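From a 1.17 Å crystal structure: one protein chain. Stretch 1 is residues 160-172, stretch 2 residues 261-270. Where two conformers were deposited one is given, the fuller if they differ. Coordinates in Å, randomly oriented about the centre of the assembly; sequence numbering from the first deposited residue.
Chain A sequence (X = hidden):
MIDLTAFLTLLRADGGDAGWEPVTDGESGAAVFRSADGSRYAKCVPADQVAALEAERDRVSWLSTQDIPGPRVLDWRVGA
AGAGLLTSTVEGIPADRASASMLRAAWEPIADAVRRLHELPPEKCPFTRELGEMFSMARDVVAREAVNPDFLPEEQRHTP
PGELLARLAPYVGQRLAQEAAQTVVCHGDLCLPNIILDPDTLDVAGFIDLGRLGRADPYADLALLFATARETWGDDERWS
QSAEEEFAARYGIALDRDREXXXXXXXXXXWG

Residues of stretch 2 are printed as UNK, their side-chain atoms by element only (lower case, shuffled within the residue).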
# COMPACT_ATOMS: atom_id res chain seq x y z
N PRO A 160 -13.72 20.75 -1.88
CA PRO A 160 -14.08 20.16 -0.55
C PRO A 160 -14.17 18.64 -0.63
O PRO A 160 -14.83 18.10 -1.51
CB PRO A 160 -15.46 20.77 -0.25
CG PRO A 160 -15.45 22.06 -1.04
CD PRO A 160 -14.65 21.81 -2.28
N PRO A 161 -13.50 17.95 0.29
CA PRO A 161 -13.53 16.50 0.18
C PRO A 161 -14.92 15.88 0.31
O PRO A 161 -15.12 14.81 -0.28
CB PRO A 161 -12.55 16.04 1.24
CG PRO A 161 -11.58 17.15 1.34
CD PRO A 161 -12.42 18.37 1.20
N GLY A 162 -15.88 16.50 1.01
CA GLY A 162 -17.25 15.96 1.03
C GLY A 162 -17.83 15.96 -0.36
O GLY A 162 -18.57 15.04 -0.72
N GLU A 163 -17.49 16.96 -1.19
CA GLU A 163 -17.95 16.98 -2.56
C GLU A 163 -17.29 15.88 -3.41
O GLU A 163 -17.94 15.22 -4.22
CB GLU A 163 -17.65 18.34 -3.23
CG GLU A 163 -18.55 19.42 -2.70
CD GLU A 163 -18.17 20.83 -3.17
OE1 GLU A 163 -17.43 20.98 -4.16
OE2 GLU A 163 -18.61 21.76 -2.50
N LEU A 164 -16.02 15.63 -3.17
CA LEU A 164 -15.33 14.57 -3.86
C LEU A 164 -15.94 13.22 -3.52
O LEU A 164 -16.17 12.38 -4.43
CB LEU A 164 -13.82 14.61 -3.53
CG LEU A 164 -13.07 15.87 -3.97
CD1 LEU A 164 -11.65 15.84 -3.42
CD2 LEU A 164 -13.10 16.00 -5.49
N LEU A 165 -16.21 12.99 -2.26
CA LEU A 165 -16.83 11.75 -1.84
C LEU A 165 -18.20 11.55 -2.48
O LEU A 165 -18.57 10.46 -2.95
CB LEU A 165 -16.89 11.67 -0.31
CG LEU A 165 -17.39 10.30 0.21
CD1 LEU A 165 -16.44 9.19 -0.16
CD2 LEU A 165 -17.48 10.37 1.71
N ALA A 166 -18.95 12.65 -2.51
CA ALA A 166 -20.29 12.60 -3.12
C ALA A 166 -20.28 12.29 -4.62
O ALA A 166 -21.27 11.78 -5.13
CB ALA A 166 -21.01 13.93 -2.85
N ARG A 167 -19.18 12.54 -5.33
CA ARG A 167 -19.06 12.14 -6.74
C ARG A 167 -19.01 10.61 -6.91
O ARG A 167 -19.42 10.05 -7.89
CB ARG A 167 -17.82 12.69 -7.42
CG ARG A 167 -17.77 14.19 -7.57
CD ARG A 167 -16.47 14.72 -8.29
NE ARG A 167 -16.52 16.18 -8.09
CZ ARG A 167 -15.50 16.97 -8.39
NH1 ARG A 167 -14.41 16.42 -8.90
NH2 ARG A 167 -15.56 18.27 -8.17
N LEU A 168 -18.47 9.96 -5.89
CA LEU A 168 -18.23 8.50 -5.92
C LEU A 168 -19.43 7.74 -5.34
O LEU A 168 -19.68 6.60 -5.76
CB LEU A 168 -17.00 8.21 -5.10
CG LEU A 168 -15.71 8.90 -5.61
CD1 LEU A 168 -14.55 8.59 -4.67
CD2 LEU A 168 -15.37 8.52 -7.05
N ALA A 169 -20.10 8.32 -4.32
CA ALA A 169 -21.16 7.65 -3.59
C ALA A 169 -22.23 6.98 -4.46
O ALA A 169 -22.70 5.88 -4.08
CB ALA A 169 -21.79 8.56 -2.56
N PRO A 170 -22.69 7.58 -5.56
CA PRO A 170 -23.74 6.95 -6.34
C PRO A 170 -23.33 5.65 -7.02
O PRO A 170 -24.21 4.94 -7.50
CB PRO A 170 -24.13 8.04 -7.40
CG PRO A 170 -23.63 9.32 -6.80
CD PRO A 170 -22.38 8.95 -6.06
N TYR A 171 -22.02 5.46 -7.14
CA TYR A 171 -21.49 4.32 -7.90
C TYR A 171 -21.09 3.16 -7.05
O TYR A 171 -20.56 2.17 -7.58
CB TYR A 171 -20.35 4.81 -8.81
CG TYR A 171 -20.91 5.66 -9.89
CD1 TYR A 171 -21.47 5.07 -11.00
CD2 TYR A 171 -20.98 7.04 -9.77
CE1 TYR A 171 -22.12 5.80 -11.96
CE2 TYR A 171 -21.65 7.80 -10.75
CZ TYR A 171 -22.19 7.14 -11.83
OH TYR A 171 -22.79 7.81 -12.88
N VAL A 172 -21.33 3.22 -5.74
CA VAL A 172 -20.93 2.14 -4.89
C VAL A 172 -21.55 0.81 -5.31
O VAL A 172 -20.88 -0.21 -5.34
CB VAL A 172 -21.18 2.53 -3.41
CG1 VAL A 172 -21.08 1.36 -2.48
CG2 VAL A 172 -20.20 3.61 -3.04
N UNK A 261 -10.42 4.74 -12.43
CA UNK A 261 -10.50 6.10 -11.92
C UNK A 261 -11.26 6.18 -10.60
O UNK A 261 -10.96 7.00 -9.75
n UNK A 261 -13.64 8.80 -14.67
c UNK A 261 -10.10 7.62 -13.99
c UNK A 261 -10.80 8.60 -14.94
c UNK A 261 -12.86 9.69 -14.06
n UNK A 261 -13.40 10.65 -13.32
n UNK A 261 -11.54 9.62 -14.18
c UNK A 261 -11.09 7.02 -13.02
N UNK A 262 -12.31 5.35 -10.46
CA UNK A 262 -13.07 5.32 -9.23
C UNK A 262 -12.09 5.01 -8.07
O UNK A 262 -12.13 5.67 -7.04
c UNK A 262 -16.07 4.81 -7.78
c UNK A 262 -14.97 4.05 -8.09
c UNK A 262 -16.78 4.60 -6.60
c UNK A 262 -14.16 4.27 -9.33
c UNK A 262 -15.26 2.91 -5.98
c UNK A 262 -14.56 3.11 -7.16
c UNK A 262 -16.38 3.64 -5.73
N UNK A 263 -11.28 3.96 -8.21
CA UNK A 263 -10.35 3.63 -7.12
C UNK A 263 -9.25 4.66 -6.94
O UNK A 263 -8.85 4.92 -5.80
c UNK A 263 -12.90 -0.63 -6.36
c UNK A 263 -9.79 2.19 -7.32
c UNK A 263 -10.83 1.17 -7.00
c UNK A 263 -11.56 0.51 -7.98
c UNK A 263 -12.56 -0.39 -7.66
c UNK A 263 -11.15 0.89 -5.67
c UNK A 263 -12.17 0.01 -5.34
o UNK A 263 -13.89 -1.47 -5.98
N UNK A 264 -8.76 5.24 -8.02
CA UNK A 264 -7.79 6.32 -7.91
C UNK A 264 -8.32 7.45 -7.05
O UNK A 264 -7.61 8.01 -6.25
c UNK A 264 -4.96 7.31 -8.69
c UNK A 264 -7.40 6.84 -9.29
c UNK A 264 -6.11 8.44 -10.64
c UNK A 264 -6.29 7.88 -9.25
N UNK A 265 -9.59 7.78 -7.31
CA UNK A 265 -10.21 8.90 -6.64
C UNK A 265 -10.70 8.59 -5.20
O UNK A 265 -10.69 9.49 -4.35
n UNK A 265 -11.75 10.61 -9.65
c UNK A 265 -9.62 10.36 -9.17
n UNK A 265 -9.74 11.00 -10.37
c UNK A 265 -11.04 11.15 -10.64
c UNK A 265 -11.36 9.43 -7.47
c UNK A 265 -10.88 10.11 -8.71
N UNK A 266 -11.04 7.33 -4.97
CA UNK A 266 -11.46 6.94 -3.62
C UNK A 266 -10.26 6.94 -2.68
O UNK A 266 -10.35 7.36 -1.50
c UNK A 266 -12.11 5.56 -3.66
c UNK A 266 -13.54 5.88 -1.56
c UNK A 266 -13.05 3.58 -2.49
c UNK A 266 -12.53 5.00 -2.30
N UNK A 267 -9.13 6.38 -3.13
CA UNK A 267 -8.03 6.04 -2.23
C UNK A 267 -7.64 7.20 -1.36
O UNK A 267 -7.49 7.02 -0.12
c UNK A 267 -6.86 5.45 -3.03
o UNK A 267 -6.13 3.57 -1.77
c UNK A 267 -5.86 4.80 -2.09
o UNK A 267 -4.93 5.48 -1.66
N UNK A 268 -7.38 8.41 -1.87
CA UNK A 268 -6.90 9.45 -0.99
C UNK A 268 -7.84 9.86 0.10
O UNK A 268 -7.44 10.41 1.13
c UNK A 268 -7.27 10.34 -3.13
c UNK A 268 -6.58 10.62 -1.91
c UNK A 268 -7.43 8.86 -3.28
N UNK A 269 -9.13 9.64 -0.09
CA UNK A 269 -10.17 9.95 0.88
C UNK A 269 -10.17 9.01 2.09
O UNK A 269 -10.85 9.25 3.04
c UNK A 269 -11.39 12.34 -0.63
c UNK A 269 -11.65 10.91 -0.98
c UNK A 269 -13.03 10.73 -1.60
c UNK A 269 -11.55 9.98 0.20
N UNK A 270 -9.41 7.89 1.99
CA UNK A 270 -9.44 6.85 3.01
C UNK A 270 -8.31 6.95 4.02
O UNK A 270 -8.27 6.14 4.94
c UNK A 270 -9.37 5.45 2.37
o UNK A 270 -8.08 5.21 1.81
c UNK A 270 -10.45 5.21 1.38

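Position 261 carries seven side-chain atoms, three carbons in a chain, then a nitrogen, then a carbon bearing two more nitrogens. Its end swings nearer to stretch 1 than its CB direction suggests but makes no contact there. This guanidinium group identifies R261.

At position 262 one carbon leads to a six-membered ring of carbons with no heteroatom. The ring packs against L168 and Y171: one ring carbon lies 3.6 Å from L168 O, which sits at the ring edge near its plane, and 4.2 Å from Y171 CB, while another is 3.8 Å from L168 CD2. The residue is F262, and these two carbons are its CE1 and CD1.

Position 263 has the same carbon-plus-ring pattern with one oxygen added. Its CA-to-CB bond points away from stretch 1, and it makes no contact there. This is Y263.

At position 264 four carbons, forked at the second, stay out of reach of stretch 1: L264.

Position 265 shows one carbon and a five-membered ring of three carbons and two nitrogens, an imidazole. CB points toward stretch 1 and lies 4.1 Å from L168 CD2, but the ring leads away. It is H265.

Position 266 holds another four-carbon fork. Its CA is 3.7 Å and its CB 4.0 Å from L168 CD1; this is L266.

Position 267 has two carbons, the second carrying two oxygens. This carboxylate marks D267, whose CA-to-CB bond points away from stretch 1.

At position 268 three carbons close a ring onto the backbone nitrogen, again without contact: P268.

Position 269 is a third four-carbon fork, its CA-to-CB bond pointing toward stretch 1. One terminal carbon lies 3.9 Å from L165 CA and 4.0 Å from both L165 CD1 and L168 CD1, and the other is 4.3 Å from P161 CB. This is L269, and the two carbons are CD1 and CD2.

At position 270 one carbon carries an oxygen and a carbon: T270. Its OG1 donates a hydrogen bond to D267 O (2.7 Å).

The two helices run nearly antiparallel, at 156°, with a closest axial approach of 10.3 Å; P161 pairs with L269, and L168 with F262. No hydrogen bond crosses between the stretches, and the 399 Å² buried rests largely on apolar packing. L168 is the centre of it: its side chain reaches F262, H265, L266 and L269. L269 answers from the second stretch, fitting against P161, L164, L165 and L168, so the two leucines meet each other and extend the contact along the first helix.

Stretch 2 261-270: RFYLHLDPLT
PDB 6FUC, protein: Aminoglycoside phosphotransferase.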